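Local coordinates for superoxide dismutase [Fe] (Aquifex pyrophilus, PDB 1COJ), which catalyses the dismutation of superoxide radicals to hydrogen peroxide and dioxygen at a single iron ion held by each subunit of a homotetramer, at residues G18-Q23 with H167-Y173; N15-I19 with A183-N187; P7-K12 with F28-K33. One frame throughout, in Å; residues are numbered along the deposited sequence.

Interaction 1 (G18-Q23 with H167-Y173); sequences GISNEQ and HAYYVDY. With FE (Fe (III) ion), chain B.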
ATOM      1  N   GLY A  18      -0.052   8.693 -32.535  1.00 18.83           N
ATOM      2  CA  GLY A  18       0.792   9.038 -31.403  1.00 19.18           C
ATOM      3  C   GLY A  18       1.132   7.867 -30.501  1.00 18.35           C
ATOM      4  O   GLY A  18       1.951   7.993 -29.594  1.00 19.31           O
ATOM      5  N   ILE A  19       0.472   6.736 -30.719  1.00 17.45           N
ATOM      6  CA  ILE A  19       0.727   5.534 -29.937  1.00 16.52           C
ATOM      7  C   ILE A  19       0.942   4.417 -30.957  1.00 16.45           C
ATOM      8  O   ILE A  19       0.005   3.961 -31.613  1.00 19.55           O
ATOM      9  CB  ILE A  19      -0.455   5.214 -28.990  1.00 17.03           C
ATOM     10  CG1 ILE A  19      -0.684   6.386 -28.024  1.00 17.18           C
ATOM     11  CG2 ILE A  19      -0.153   3.950 -28.192  1.00 16.11           C
ATOM     12  CD1 ILE A  19      -1.901   6.240 -27.129  1.00 18.09           C
ATOM     13  N   SER A  20       2.194   4.012 -31.116  1.00 15.83           N
ATOM     14  CA  SER A  20       2.570   2.997 -32.088  1.00 15.92           C
ATOM     15  C   SER A  20       2.074   1.584 -31.824  1.00 17.19           C
ATOM     16  O   SER A  20       1.679   1.238 -30.706  1.00 17.26           O
ATOM     17  CB  SER A  20       4.087   2.961 -32.225  1.00 13.50           C
ATOM     18  OG  SER A  20       4.683   2.355 -31.090  1.00 15.88           O
ATOM     19  N   ASN A  21       2.136   0.758 -32.868  1.00 16.40           N
ATOM     20  CA  ASN A  21       1.731  -0.642 -32.771  1.00 16.26           C
ATOM     21  C   ASN A  21       2.763  -1.371 -31.935  1.00 15.31           C
ATOM     22  O   ASN A  21       2.450  -2.337 -31.238  1.00 14.97           O
ATOM     23  CB  ASN A  21       1.636  -1.285 -34.161  1.00 16.62           C
ATOM     24  CG  ASN A  21       0.519  -0.704 -34.995  1.00 18.51           C
ATOM     25  OD1 ASN A  21       0.536  -0.750 -36.225  1.00 24.82           O
ATOM     26  ND2 ASN A  21      -0.499  -0.227 -34.327  1.00 13.79           N
ATOM     27  N   GLU A  22       3.998  -0.883 -32.002  1.00 15.18           N
ATOM     28  CA  GLU A  22       5.098  -1.457 -31.245  1.00 17.91           C
ATOM     29  C   GLU A  22       4.814  -1.305 -29.752  1.00 15.77           C
ATOM     30  O   GLU A  22       5.169  -2.170 -28.957  1.00 15.35           O
ATOM     31  CB  GLU A  22       6.411  -0.754 -31.604  1.00 22.49           C
ATOM     32  CG  GLU A  22       7.646  -1.349 -30.930  1.00 35.25           C
ATOM     33  CD  GLU A  22       8.950  -0.630 -31.279  1.00 42.42           C
ATOM     34  OE1 GLU A  22      10.029  -1.200 -31.001  1.00 45.45           O
ATOM     35  OE2 GLU A  22       8.908   0.498 -31.821  1.00 47.24           O
ATOM     36  N   GLN A  23       4.191  -0.192 -29.382  1.00 13.32           N
ATOM     37  CA  GLN A  23       3.837   0.083 -27.993  1.00 12.97           C
ATOM     38  C   GLN A  23       2.627  -0.758 -27.575  1.00 13.51           C
ATOM     39  O   GLN A  23       2.595  -1.328 -26.477  1.00 14.31           O
ATOM     40  CB  GLN A  23       3.528   1.576 -27.825  1.00 12.13           C
ATOM     41  CG  GLN A  23       3.045   1.988 -26.443  1.00 12.51           C
ATOM     42  CD  GLN A  23       4.081   1.762 -25.371  1.00 11.83           C
ATOM     43  OE1 GLN A  23       4.933   2.614 -25.122  1.00 11.95           O
ATOM     44  NE2 GLN A  23       4.025   0.601 -24.735  1.00 12.25           N
ATOM     45  N   HIS A 167       4.717   0.780 -18.576  1.00 12.90           N
ATOM     46  CA  HIS A 167       4.639  -0.055 -19.772  1.00 12.97           C
ATOM     47  C   HIS A 167       3.677   0.500 -20.823  1.00 13.45           C
ATOM     48  O   HIS A 167       3.755   0.142 -21.998  1.00 14.00           O
ATOM     49  CB  HIS A 167       4.270  -1.507 -19.416  1.00 14.67           C
ATOM     50  CG  HIS A 167       2.935  -1.662 -18.753  1.00 15.00           C
ATOM     51  ND1 HIS A 167       2.725  -2.381 -17.595  1.00 13.69           N
ATOM     52  CD2 HIS A 167       1.712  -1.212 -19.127  1.00 15.08           C
ATOM     53  CE1 HIS A 167       1.418  -2.344 -17.317  1.00 16.42           C
ATOM     54  NE2 HIS A 167       0.768  -1.642 -18.223  1.00 19.60           N
ATOM     55  N   ALA A 168       2.795   1.401 -20.404  1.00 10.81           N
ATOM     56  CA  ALA A 168       1.813   1.986 -21.308  1.00 11.01           C
ATOM     57  C   ALA A 168       2.391   2.995 -22.307  1.00 11.76           C
ATOM     58  O   ALA A 168       1.846   3.158 -23.407  1.00 12.44           O
ATOM     59  CB  ALA A 168       0.693   2.632 -20.506  1.00 12.57           C
ATOM     60  N   TYR A 169       3.510   3.625 -21.952  1.00 11.58           N
ATOM     61  CA  TYR A 169       4.125   4.644 -22.808  1.00 11.71           C
ATOM     62  C   TYR A 169       5.646   4.591 -22.986  1.00 11.74           C
ATOM     63  O   TYR A 169       6.200   5.330 -23.807  1.00 12.30           O
ATOM     64  CB  TYR A 169       3.738   6.037 -22.293  1.00 11.20           C
ATOM     65  CG  TYR A 169       4.175   6.319 -20.865  1.00 13.03           C
ATOM     66  CD1 TYR A 169       5.433   6.857 -20.594  1.00 13.56           C
ATOM     67  CD2 TYR A 169       3.341   6.027 -19.783  1.00 14.05           C
ATOM     68  CE1 TYR A 169       5.853   7.096 -19.284  1.00 12.58           C
ATOM     69  CE2 TYR A 169       3.750   6.263 -18.468  1.00 14.69           C
ATOM     70  CZ  TYR A 169       5.008   6.794 -18.225  1.00 16.67           C
ATOM     71  OH  TYR A 169       5.434   6.998 -16.929  1.00 16.17           O
ATOM     72  N   TYR A 170       6.321   3.712 -22.252  1.00 10.27           N
ATOM     73  CA  TYR A 170       7.775   3.642 -22.335  1.00 11.82           C
ATOM     74  C   TYR A 170       8.395   3.330 -23.690  1.00 13.68           C
ATOM     75  O   TYR A 170       9.488   3.809 -23.988  1.00 14.25           O
ATOM     76  CB  TYR A 170       8.351   2.716 -21.263  1.00 10.25           C
ATOM     77  CG  TYR A 170       9.418   3.404 -20.457  1.00 12.03           C
ATOM     78  CD1 TYR A 170       9.086   4.261 -19.408  1.00 11.29           C
ATOM     79  CD2 TYR A 170      10.760   3.262 -20.796  1.00 13.81           C
ATOM     80  CE1 TYR A 170      10.071   4.960 -18.730  1.00 11.63           C
ATOM     81  CE2 TYR A 170      11.735   3.945 -20.136  1.00 14.66           C
ATOM     82  CZ  TYR A 170      11.402   4.798 -19.106  1.00 13.44           C
ATOM     83  OH  TYR A 170      12.406   5.519 -18.488  1.00 13.90           O
ATOM     84  N   VAL A 171       7.711   2.546 -24.513  1.00 14.31           N
ATOM     85  CA  VAL A 171       8.241   2.206 -25.831  1.00 14.15           C
ATOM     86  C   VAL A 171       8.318   3.453 -26.721  1.00 13.69           C
ATOM     87  O   VAL A 171       9.333   3.694 -27.371  1.00 15.89           O
ATOM     88  CB  VAL A 171       7.380   1.117 -26.531  1.00 14.42           C
ATOM     89  CG1 VAL A 171       7.881   0.868 -27.956  1.00 13.38           C
ATOM     90  CG2 VAL A 171       7.404  -0.179 -25.722  1.00 11.89           C
ATOM     91  N   ASP A 172       7.266   4.265 -26.700  1.00 12.71           N
ATOM     92  CA  ASP A 172       7.201   5.468 -27.522  1.00 12.83           C
ATOM     93  C   ASP A 172       7.823   6.720 -26.936  1.00 16.06           C
ATOM     94  O   ASP A 172       8.509   7.460 -27.638  1.00 18.06           O
ATOM     95  CB  ASP A 172       5.748   5.800 -27.872  1.00 12.41           C
ATOM     96  CG  ASP A 172       5.114   4.777 -28.784  1.00 15.62           C
ATOM     97  OD1 ASP A 172       3.870   4.713 -28.814  1.00 17.32           O
ATOM     98  OD2 ASP A 172       5.848   4.040 -29.473  1.00 16.01           O
ATOM     99  N   TYR A 173       7.584   6.963 -25.654  1.00 15.06           N
ATOM    100  CA  TYR A 173       8.060   8.185 -25.018  1.00 14.99           C
ATOM    101  C   TYR A 173       9.058   8.056 -23.891  1.00 15.33           C
ATOM    102  O   TYR A 173       9.493   9.068 -23.335  1.00 16.05           O
ATOM    103  CB  TYR A 173       6.851   8.969 -24.509  1.00 15.55           C
ATOM    104  CG  TYR A 173       5.855   9.293 -25.593  1.00 16.23           C
ATOM    105  CD1 TYR A 173       6.068  10.363 -26.457  1.00 17.00           C
ATOM    106  CD2 TYR A 173       4.716   8.509 -25.782  1.00 16.46           C
ATOM    107  CE1 TYR A 173       5.175  10.649 -27.486  1.00 17.89           C
ATOM    108  CE2 TYR A 173       3.812   8.789 -26.812  1.00 16.00           C
ATOM    109  CZ  TYR A 173       4.051   9.863 -27.659  1.00 16.99           C
ATOM    110  OH  TYR A 173       3.168  10.168 -28.672  1.00 17.12           O
TER
HETATM  111 FE    FE B 213      -1.249  -1.222 -18.565  0.55 20.15          FE
HETATM  112  O   HOH W   1       7.667   3.123 -31.427  1.00 38.33           O
HETATM  113  O   HOH W   2      -1.440  -0.960 -16.591  1.00 13.62           O
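The first turn of helix 21-47 and the short, weakly bonded helical turn around 170-173 come closest at Gln-23 and Val-171, whose CA atoms lie 5.3 Å apart. Helix N-capping is the organising motif, here extended across two domains of the iron/manganese superoxide dismutase fold. Ser-20 is the N-cap residue: its OG accepts from Gln-23 N at 3.1 Å. The same OG donates to Asp-172 OD2 at 2.6 Å, while Ser-20 N donates to Asp-172 OD1 at 2.9 Å, so one carboxylate grips both the backbone and the side chain of the cap. Water 1 donates to Asp-172 OD2 and to Glu-22 OE2, joining the two acids. Gln-23, the residue with the largest area covered by the other segment, bonds in the other direction, its OE1 accepting from Asp-172 N at 3.3 Å and, weakly, from Val-171 N at 2.8 Å. Apolar contact is added where Glu-22 CG meets Val-171 CG1 at 3.7 Å.

The segment 167-173 starts at the active site, where His-167 NE2 binds the iron at 2.1 Å beside water 2; His-27, His-81 and Asp-163 complete the protein ligands. On its far side His-167 ND1 is hydrogen-bonded to Glu-166 of the second subunit. At the opposite end of the segment, Tyr-173 OH donates to Gly-18 O at 2.7 Å.

Interaction 2 (N15-I19 with A183-N187); sequences NLEGI and AFFKN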
ATOM      1  N   ASN A  15      -2.832   1.245 -35.346  1.00 15.90           N
ATOM      2  CA  ASN A  15      -2.568   2.452 -36.116  1.00 17.32           C
ATOM      3  C   ASN A  15      -3.053   3.719 -35.421  1.00 17.62           C
ATOM      4  O   ASN A  15      -3.556   4.638 -36.071  1.00 17.89           O
ATOM      5  CB  ASN A  15      -3.164   2.342 -37.526  1.00 16.72           C
ATOM      6  CG  ASN A  15      -2.623   1.155 -38.298  1.00 18.37           C
ATOM      7  OD1 ASN A  15      -1.468   0.776 -38.146  1.00 19.30           O
ATOM      8  ND2 ASN A  15      -3.465   0.554 -39.122  1.00 20.78           N
ATOM      9  N   LEU A  16      -2.897   3.774 -34.102  1.00 17.60           N
ATOM     10  CA  LEU A  16      -3.305   4.952 -33.344  1.00 17.09           C
ATOM     11  C   LEU A  16      -2.392   6.128 -33.676  1.00 17.54           C
ATOM     12  O   LEU A  16      -1.252   5.953 -34.091  1.00 19.23           O
ATOM     13  CB  LEU A  16      -3.271   4.674 -31.836  1.00 14.89           C
ATOM     14  CG  LEU A  16      -4.160   3.548 -31.302  1.00 14.44           C
ATOM     15  CD1 LEU A  16      -3.951   3.387 -29.806  1.00 15.64           C
ATOM     16  CD2 LEU A  16      -5.612   3.856 -31.606  1.00 15.04           C
ATOM     17  N   GLU A  17      -2.906   7.328 -33.479  1.00 17.98           N
ATOM     18  CA  GLU A  17      -2.164   8.546 -33.752  1.00 21.43           C
ATOM     19  C   GLU A  17      -1.358   8.938 -32.501  1.00 19.41           C
ATOM     20  O   GLU A  17      -1.909   9.440 -31.526  1.00 20.44           O
ATOM     21  CB  GLU A  17      -3.147   9.658 -34.131  1.00 25.49           C
ATOM     22  CG  GLU A  17      -2.508  10.933 -34.636  1.00 36.51           C
ATOM     23  CD  GLU A  17      -3.544  11.973 -35.023  1.00 41.13           C
ATOM     24  OE1 GLU A  17      -4.493  11.630 -35.768  1.00 44.37           O
ATOM     25  OE2 GLU A  17      -3.409  13.133 -34.577  1.00 44.14           O
ATOM     26  N   GLY A  18      -0.052   8.693 -32.535  1.00 18.83           N
ATOM     27  CA  GLY A  18       0.792   9.038 -31.403  1.00 19.18           C
ATOM     28  C   GLY A  18       1.132   7.867 -30.501  1.00 18.35           C
ATOM     29  O   GLY A  18       1.951   7.993 -29.594  1.00 19.31           O
ATOM     30  N   ILE A  19       0.472   6.736 -30.719  1.00 17.45           N
ATOM     31  CA  ILE A  19       0.727   5.534 -29.937  1.00 16.52           C
ATOM     32  C   ILE A  19       0.942   4.417 -30.957  1.00 16.45           C
ATOM     33  O   ILE A  19       0.005   3.961 -31.613  1.00 19.55           O
ATOM     34  CB  ILE A  19      -0.455   5.214 -28.990  1.00 17.03           C
ATOM     35  CG1 ILE A  19      -0.684   6.386 -28.024  1.00 17.18           C
ATOM     36  CG2 ILE A  19      -0.153   3.950 -28.192  1.00 16.11           C
ATOM     37  CD1 ILE A  19      -1.901   6.240 -27.129  1.00 18.09           C
ATOM     38  N   ALA A 183      -1.430  12.322 -26.658  1.00 13.15           N
ATOM     39  CA  ALA A 183      -1.721  11.337 -27.694  1.00 12.95           C
ATOM     40  C   ALA A 183      -2.981  10.547 -27.342  1.00 14.41           C
ATOM     41  O   ALA A 183      -3.809  10.283 -28.209  1.00 14.96           O
ATOM     42  CB  ALA A 183      -0.534  10.401 -27.890  1.00 11.52           C
ATOM     43  N   PHE A 184      -3.144  10.214 -26.063  1.00 13.24           N
ATOM     44  CA  PHE A 184      -4.323   9.476 -25.612  1.00 12.99           C
ATOM     45  C   PHE A 184      -5.593  10.261 -25.959  1.00 13.15           C
ATOM     46  O   PHE A 184      -6.555   9.707 -26.501  1.00 10.81           O
ATOM     47  CB  PHE A 184      -4.263   9.209 -24.099  1.00 13.11           C
ATOM     48  CG  PHE A 184      -5.506   8.558 -23.555  1.00 12.20           C
ATOM     49  CD1 PHE A 184      -5.627   7.173 -23.532  1.00 13.33           C
ATOM     50  CD2 PHE A 184      -6.567   9.332 -23.089  1.00 12.69           C
ATOM     51  CE1 PHE A 184      -6.792   6.569 -23.057  1.00 12.94           C
ATOM     52  CE2 PHE A 184      -7.732   8.737 -22.615  1.00 11.94           C
ATOM     53  CZ  PHE A 184      -7.842   7.352 -22.598  1.00 10.52           C
ATOM     54  N   PHE A 185      -5.592  11.552 -25.646  1.00 14.65           N
ATOM     55  CA  PHE A 185      -6.742  12.400 -25.938  1.00 16.98           C
ATOM     56  C   PHE A 185      -7.065  12.510 -27.430  1.00 17.55           C
ATOM     57  O   PHE A 185      -8.223  12.702 -27.799  1.00 18.69           O
ATOM     58  CB  PHE A 185      -6.556  13.783 -25.320  1.00 19.23           C
ATOM     59  CG  PHE A 185      -6.915  13.840 -23.861  1.00 24.05           C
ATOM     60  CD1 PHE A 185      -8.237  14.035 -23.469  1.00 25.78           C
ATOM     61  CD2 PHE A 185      -5.944  13.672 -22.880  1.00 25.20           C
ATOM     62  CE1 PHE A 185      -8.588  14.061 -22.119  1.00 25.83           C
ATOM     63  CE2 PHE A 185      -6.284  13.694 -21.526  1.00 25.92           C
ATOM     64  CZ  PHE A 185      -7.607  13.888 -21.147  1.00 25.23           C
ATOM     65  N   LYS A 186      -6.051  12.365 -28.282  1.00 17.70           N
ATOM     66  CA  LYS A 186      -6.247  12.445 -29.732  1.00 19.08           C
ATOM     67  C   LYS A 186      -6.943  11.213 -30.297  1.00 18.07           C
ATOM     68  O   LYS A 186      -7.492  11.261 -31.400  1.00 19.74           O
ATOM     69  CB  LYS A 186      -4.911  12.600 -30.467  1.00 20.17           C
ATOM     70  CG  LYS A 186      -4.203  13.918 -30.286  1.00 28.50           C
ATOM     71  CD  LYS A 186      -3.117  14.057 -31.344  1.00 34.73           C
ATOM     72  CE  LYS A 186      -2.215  15.255 -31.090  1.00 39.39           C
ATOM     73  NZ  LYS A 186      -1.301  15.039 -29.931  1.00 43.08           N
ATOM     74  N   ASN A 187      -6.926  10.110 -29.559  1.00 15.10           N
ATOM     75  CA  ASN A 187      -7.534   8.882 -30.049  1.00 14.85           C
ATOM     76  C   ASN A 187      -8.774   8.413 -29.303  1.00 15.73           C
ATOM     77  O   ASN A 187      -9.173   7.254 -29.438  1.00 18.27           O
ATOM     78  CB  ASN A 187      -6.493   7.763 -30.068  1.00 13.94           C
ATOM     79  CG  ASN A 187      -5.355   8.051 -31.014  1.00 13.46           C
ATOM     80  OD1 ASN A 187      -4.307   8.545 -30.622  1.00 15.71           O
ATOM     81  ND2 ASN A 187      -5.554   7.726 -32.270  1.00 10.32           N
TER
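Leu-16 opens the contact: it packs beside the Asn-187 side chain, on Ile-24 of helix 21-47 and on Pro-90. Glu-17 faces Asn-187, just after helix 177-186, with their CA atoms 6.5 Å apart. The Asn-187 side chain lies against the Glu-17 backbone, and it is the most extensively covered residue of its segment. Further out, the carboxylate end of Glu-17 touches the Lys-186 chain, with Glu-17 OE2 3.4 Å from Lys-186 CD; at 5.5 Å from Glu-17 OE2, Lys-186 NZ is too far for a salt bridge.

Here an N-terminal loop of the alpha-hairpin domain meets a C-terminal-domain helix, joining the two domains of the iron/manganese superoxide dismutase fold through packing rather than a ladder of backbone bonds. Gly-18 illustrates the principle that close backbone approach can demand glycine. Gly-18 CA is 5.0 Å from Ala-183 CA, and a CB on Gly-18 would fall only 2.8 Å from Ala-183 CB. The backbone angles, phi 100° and psi -10°, independently call for glycine, since a side chain would press on the preceding carbonyl. Its own carbonyl is taken by Tyr-173 OH.

Ile-19 then turns inward, placing CG1 4.0 Å from Ala-183 CB and CD1 4.3 Å from Phe-184 N. The CA-to-CB bond of Phe-184 points away from the loop, and its ring packs on Ile-160 and Ile-162 of strand 157-163 and on Met-87 and Leu-88.

Interaction 3 (P7-K12 with F28-K33); sequences PKDHLK and FEAHYK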
ATOM      1  N   PRO A   7      -9.416 -13.313 -22.890  1.00 15.15           N
ATOM      2  CA  PRO A   7      -9.143 -11.984 -23.441  1.00 14.83           C
ATOM      3  C   PRO A   7     -10.084 -11.611 -24.581  1.00 15.33           C
ATOM      4  O   PRO A   7     -10.629 -12.483 -25.264  1.00 14.50           O
ATOM      5  CB  PRO A   7      -7.688 -12.101 -23.903  1.00 13.55           C
ATOM      6  CG  PRO A   7      -7.552 -13.545 -24.247  1.00 16.41           C
ATOM      7  CD  PRO A   7      -8.276 -14.220 -23.114  1.00 14.96           C
ATOM      8  N   LYS A   8     -10.315 -10.314 -24.749  1.00 13.84           N
ATOM      9  CA  LYS A   8     -11.175  -9.827 -25.813  1.00 14.27           C
ATOM     10  C   LYS A   8     -10.289  -9.247 -26.903  1.00 15.40           C
ATOM     11  O   LYS A   8     -10.036  -8.042 -26.939  1.00 15.09           O
ATOM     12  CB  LYS A   8     -12.138  -8.773 -25.272  1.00 15.60           C
ATOM     13  CG  LYS A   8     -13.019  -9.301 -24.158  1.00 17.33           C
ATOM     14  CD  LYS A   8     -14.040  -8.281 -23.721  1.00 21.64           C
ATOM     15  CE  LYS A   8     -14.893  -8.842 -22.605  1.00 24.10           C
ATOM     16  NZ  LYS A   8     -15.993  -7.911 -22.262  1.00 34.33           N
ATOM     17  N   ASP A   9      -9.821 -10.119 -27.794  1.00 14.39           N
ATOM     18  CA  ASP A   9      -8.942  -9.720 -28.890  1.00 15.02           C
ATOM     19  C   ASP A   9      -9.494  -8.619 -29.774  1.00 15.02           C
ATOM     20  O   ASP A   9      -8.743  -7.785 -30.266  1.00 16.60           O
ATOM     21  CB  ASP A   9      -8.561 -10.926 -29.748  1.00 15.99           C
ATOM     22  CG  ASP A   9      -7.562 -11.827 -29.063  1.00 17.18           C
ATOM     23  OD1 ASP A   9      -6.369 -11.465 -29.000  1.00 19.71           O
ATOM     24  OD2 ASP A   9      -7.974 -12.892 -28.576  1.00 18.55           O
ATOM     25  N   HIS A  10     -10.812  -8.570 -29.924  1.00 13.67           N
ATOM     26  CA  HIS A  10     -11.438  -7.558 -30.761  1.00 15.12           C
ATOM     27  C   HIS A  10     -11.250  -6.130 -30.240  1.00 16.86           C
ATOM     28  O   HIS A  10     -11.598  -5.169 -30.923  1.00 17.92           O
ATOM     29  CB  HIS A  10     -12.930  -7.858 -30.938  1.00 16.11           C
ATOM     30  CG  HIS A  10     -13.764  -7.579 -29.726  1.00 16.00           C
ATOM     31  ND1 HIS A  10     -14.069  -8.531 -28.781  1.00 17.58           N
ATOM     32  CD2 HIS A  10     -14.395  -6.442 -29.322  1.00 17.47           C
ATOM     33  CE1 HIS A  10     -14.845  -8.008 -27.854  1.00 17.77           C
ATOM     34  NE2 HIS A  10     -15.058  -6.742 -28.157  1.00 19.06           N
ATOM     35  N   LEU A  11     -10.721  -6.005 -29.027  1.00 15.03           N
ATOM     36  CA  LEU A  11     -10.489  -4.707 -28.396  1.00 15.84           C
ATOM     37  C   LEU A  11      -9.121  -4.105 -28.718  1.00 14.41           C
ATOM     38  O   LEU A  11      -8.864  -2.947 -28.394  1.00 15.74           O
ATOM     39  CB  LEU A  11     -10.621  -4.854 -26.876  1.00 16.68           C
ATOM     40  CG  LEU A  11     -11.838  -4.298 -26.134  1.00 19.00           C
ATOM     41  CD1 LEU A  11     -13.105  -4.427 -26.944  1.00 17.32           C
ATOM     42  CD2 LEU A  11     -11.965  -5.008 -24.795  1.00 19.18           C
ATOM     43  N   LYS A  12      -8.236  -4.893 -29.325  1.00 12.89           N
ATOM     44  CA  LYS A  12      -6.885  -4.435 -29.649  1.00 13.50           C
ATOM     45  C   LYS A  12      -6.844  -3.286 -30.663  1.00 15.91           C
ATOM     46  O   LYS A  12      -7.253  -3.447 -31.816  1.00 17.16           O
ATOM     47  CB  LYS A  12      -6.049  -5.604 -30.164  1.00 12.47           C
ATOM     48  CG  LYS A  12      -4.568  -5.313 -30.271  1.00 13.01           C
ATOM     49  CD  LYS A  12      -3.842  -6.547 -30.757  1.00 17.41           C
ATOM     50  CE  LYS A  12      -2.355  -6.311 -30.884  1.00 18.56           C
ATOM     51  NZ  LYS A  12      -1.698  -7.522 -31.436  1.00 18.34           N
ATOM     52  N   PHE A  28      -0.908  -5.168 -24.847  1.00 12.86           N
ATOM     53  CA  PHE A  28      -2.079  -6.012 -25.047  1.00 13.05           C
ATOM     54  C   PHE A  28      -1.778  -7.505 -24.934  1.00 12.55           C
ATOM     55  O   PHE A  28      -2.425  -8.221 -24.170  1.00 12.34           O
ATOM     56  CB  PHE A  28      -2.711  -5.722 -26.414  1.00 12.39           C
ATOM     57  CG  PHE A  28      -4.088  -6.296 -26.578  1.00 11.97           C
ATOM     58  CD1 PHE A  28      -5.212  -5.538 -26.258  1.00 11.33           C
ATOM     59  CD2 PHE A  28      -4.264  -7.599 -27.036  1.00 11.29           C
ATOM     60  CE1 PHE A  28      -6.498  -6.069 -26.390  1.00 12.15           C
ATOM     61  CE2 PHE A  28      -5.542  -8.141 -27.171  1.00 12.26           C
ATOM     62  CZ  PHE A  28      -6.662  -7.375 -26.848  1.00 11.40           C
ATOM     63  N   GLU A  29      -0.782  -7.961 -25.684  1.00 12.37           N
ATOM     64  CA  GLU A  29      -0.410  -9.368 -25.718  1.00 12.20           C
ATOM     65  C   GLU A  29       0.270  -9.936 -24.479  1.00 11.13           C
ATOM     66  O   GLU A  29       0.070 -11.103 -24.153  1.00 12.76           O
ATOM     67  CB  GLU A  29       0.451  -9.656 -26.952  1.00 12.22           C
ATOM     68  CG  GLU A  29      -0.212  -9.317 -28.281  1.00 14.69           C
ATOM     69  CD  GLU A  29      -1.484 -10.112 -28.541  1.00 16.09           C
ATOM     70  OE1 GLU A  29      -1.612 -11.245 -28.028  1.00 17.34           O
ATOM     71  OE2 GLU A  29      -2.355  -9.602 -29.274  1.00 17.04           O
ATOM     72  N   ALA A  30       1.085  -9.140 -23.796  1.00 11.29           N
ATOM     73  CA  ALA A  30       1.778  -9.641 -22.616  1.00 11.91           C
ATOM     74  C   ALA A  30       1.138  -9.243 -21.293  1.00 12.63           C
ATOM     75  O   ALA A  30       0.772 -10.104 -20.490  1.00 13.85           O
ATOM     76  CB  ALA A  30       3.245  -9.225 -22.640  1.00 10.26           C
ATOM     77  N   HIS A  31       1.004  -7.940 -21.068  1.00 11.36           N
ATOM     78  CA  HIS A  31       0.433  -7.434 -19.827  1.00 12.08           C
ATOM     79  C   HIS A  31      -1.035  -7.750 -19.632  1.00 11.20           C
ATOM     80  O   HIS A  31      -1.398  -8.452 -18.694  1.00 12.96           O
ATOM     81  CB  HIS A  31       0.684  -5.936 -19.709  1.00 10.63           C
ATOM     82  CG  HIS A  31       2.137  -5.583 -19.643  1.00 12.46           C
ATOM     83  ND1 HIS A  31       2.932  -5.950 -18.576  1.00 11.05           N
ATOM     84  CD2 HIS A  31       2.955  -4.965 -20.525  1.00 12.54           C
ATOM     85  CE1 HIS A  31       4.180  -5.572 -18.807  1.00 12.95           C
ATOM     86  NE2 HIS A  31       4.224  -4.975 -19.980  1.00 12.39           N
ATOM     87  N   TYR A  32      -1.879  -7.245 -20.524  1.00 11.25           N
ATOM     88  CA  TYR A  32      -3.313  -7.487 -20.433  1.00  9.74           C
ATOM     89  C   TYR A  32      -3.657  -8.980 -20.343  1.00  9.71           C
ATOM     90  O   TYR A  32      -4.349  -9.416 -19.416  1.00  8.49           O
ATOM     91  CB  TYR A  32      -4.021  -6.830 -21.622  1.00  8.46           C
ATOM     92  CG  TYR A  32      -5.427  -7.326 -21.876  1.00  9.14           C
ATOM     93  CD1 TYR A  32      -6.402  -7.283 -20.878  1.00  7.48           C
ATOM     94  CD2 TYR A  32      -5.779  -7.855 -23.116  1.00  7.42           C
ATOM     95  CE1 TYR A  32      -7.701  -7.761 -21.117  1.00  9.58           C
ATOM     96  CE2 TYR A  32      -7.059  -8.331 -23.366  1.00  9.30           C
ATOM     97  CZ  TYR A  32      -8.017  -8.285 -22.369  1.00 10.07           C
ATOM     98  OH  TYR A  32      -9.279  -8.759 -22.634  1.00  8.88           O
ATOM     99  N   LYS A  33      -3.149  -9.765 -21.285  1.00  8.75           N
ATOM    100  CA  LYS A  33      -3.423 -11.189 -21.292  1.00  8.87           C
ATOM    101  C   LYS A  33      -2.836 -11.903 -20.081  1.00  9.24           C
ATOM    102  O   LYS A  33      -3.362 -12.934 -19.647  1.00  8.48           O
ATOM    103  CB  LYS A  33      -2.956 -11.812 -22.607  1.00  9.93           C
ATOM    104  CG  LYS A  33      -3.746 -11.290 -23.797  1.00  9.75           C
ATOM    105  CD  LYS A  33      -3.468 -12.067 -25.068  1.00 12.27           C
ATOM    106  CE  LYS A  33      -4.381 -11.588 -26.185  1.00 13.20           C
ATOM    107  NZ  LYS A  33      -4.199 -12.401 -27.418  1.00 13.57           N
TER
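Four charged side chains form a salt-bridge network. Two bridges cross between the segments: Lys-33 NZ lies 2.8 Å from Asp-9 OD1, and Lys-12 NZ reaches Glu-29 OE2 at 3.1 Å, with a second acidic partner in Glu-25. The third, Lys-33 NZ to Glu-29 OE1 at 2.9 Å, lies inside the helix. The lysines offset the proximity of two like charges, Asp-9 OD1 and Glu-29 OE2, at 4.4 Å. A neutral bond completes the polar set: Lys-8 N donates to Tyr-32 OH at 2.8 Å, and that hydroxyl is also hydrogen-bonded to Glu-82.

Beneath the charges, the loop covers one face and part of the edge of Phe-28. Lys-12 CB sits 3.7 Å from the centroid of the Phe-28 ring, a CH-pi contact over the face; Lys-8 O approaches the edge, 3.4 Å from Phe-28 CZ. Pro-7 CB packs 3.9 Å from Tyr-32 CE2 and 4.0 Å from Lys-33 CG.

The loop and its 3-10 segment, 9-11, lie against helix 21-47, within the alpha-hairpin domain. Helix 63-86 packs beside both, supplying Phe-85, edge-to-face with Phe-28, and the iron ligand His-81, against which Tyr-32 packs.

Interactions 1 and 2 start from the same part of the chain, share Gly-18 and Ile-19, and have centres about 10 Å apart. Both join the alpha-hairpin domain to the C-terminal domain, using the consecutive helices 170-173 and 177-186. Interaction 3 remains within the alpha-hairpin domain, its centre about 15 Å from that of interaction 1 and 18 Å from that of interaction 2. Along the chain come 7-12, 15-19 overlapping 18-23, then 28-33, and much later 167-173 and 183-187. Helix 21-47 is common to interactions 1 and 3, which meet where His-31 packs on His-167. Interaction 1 thus combines domain joining, an iron ligand and contact with the second subunit.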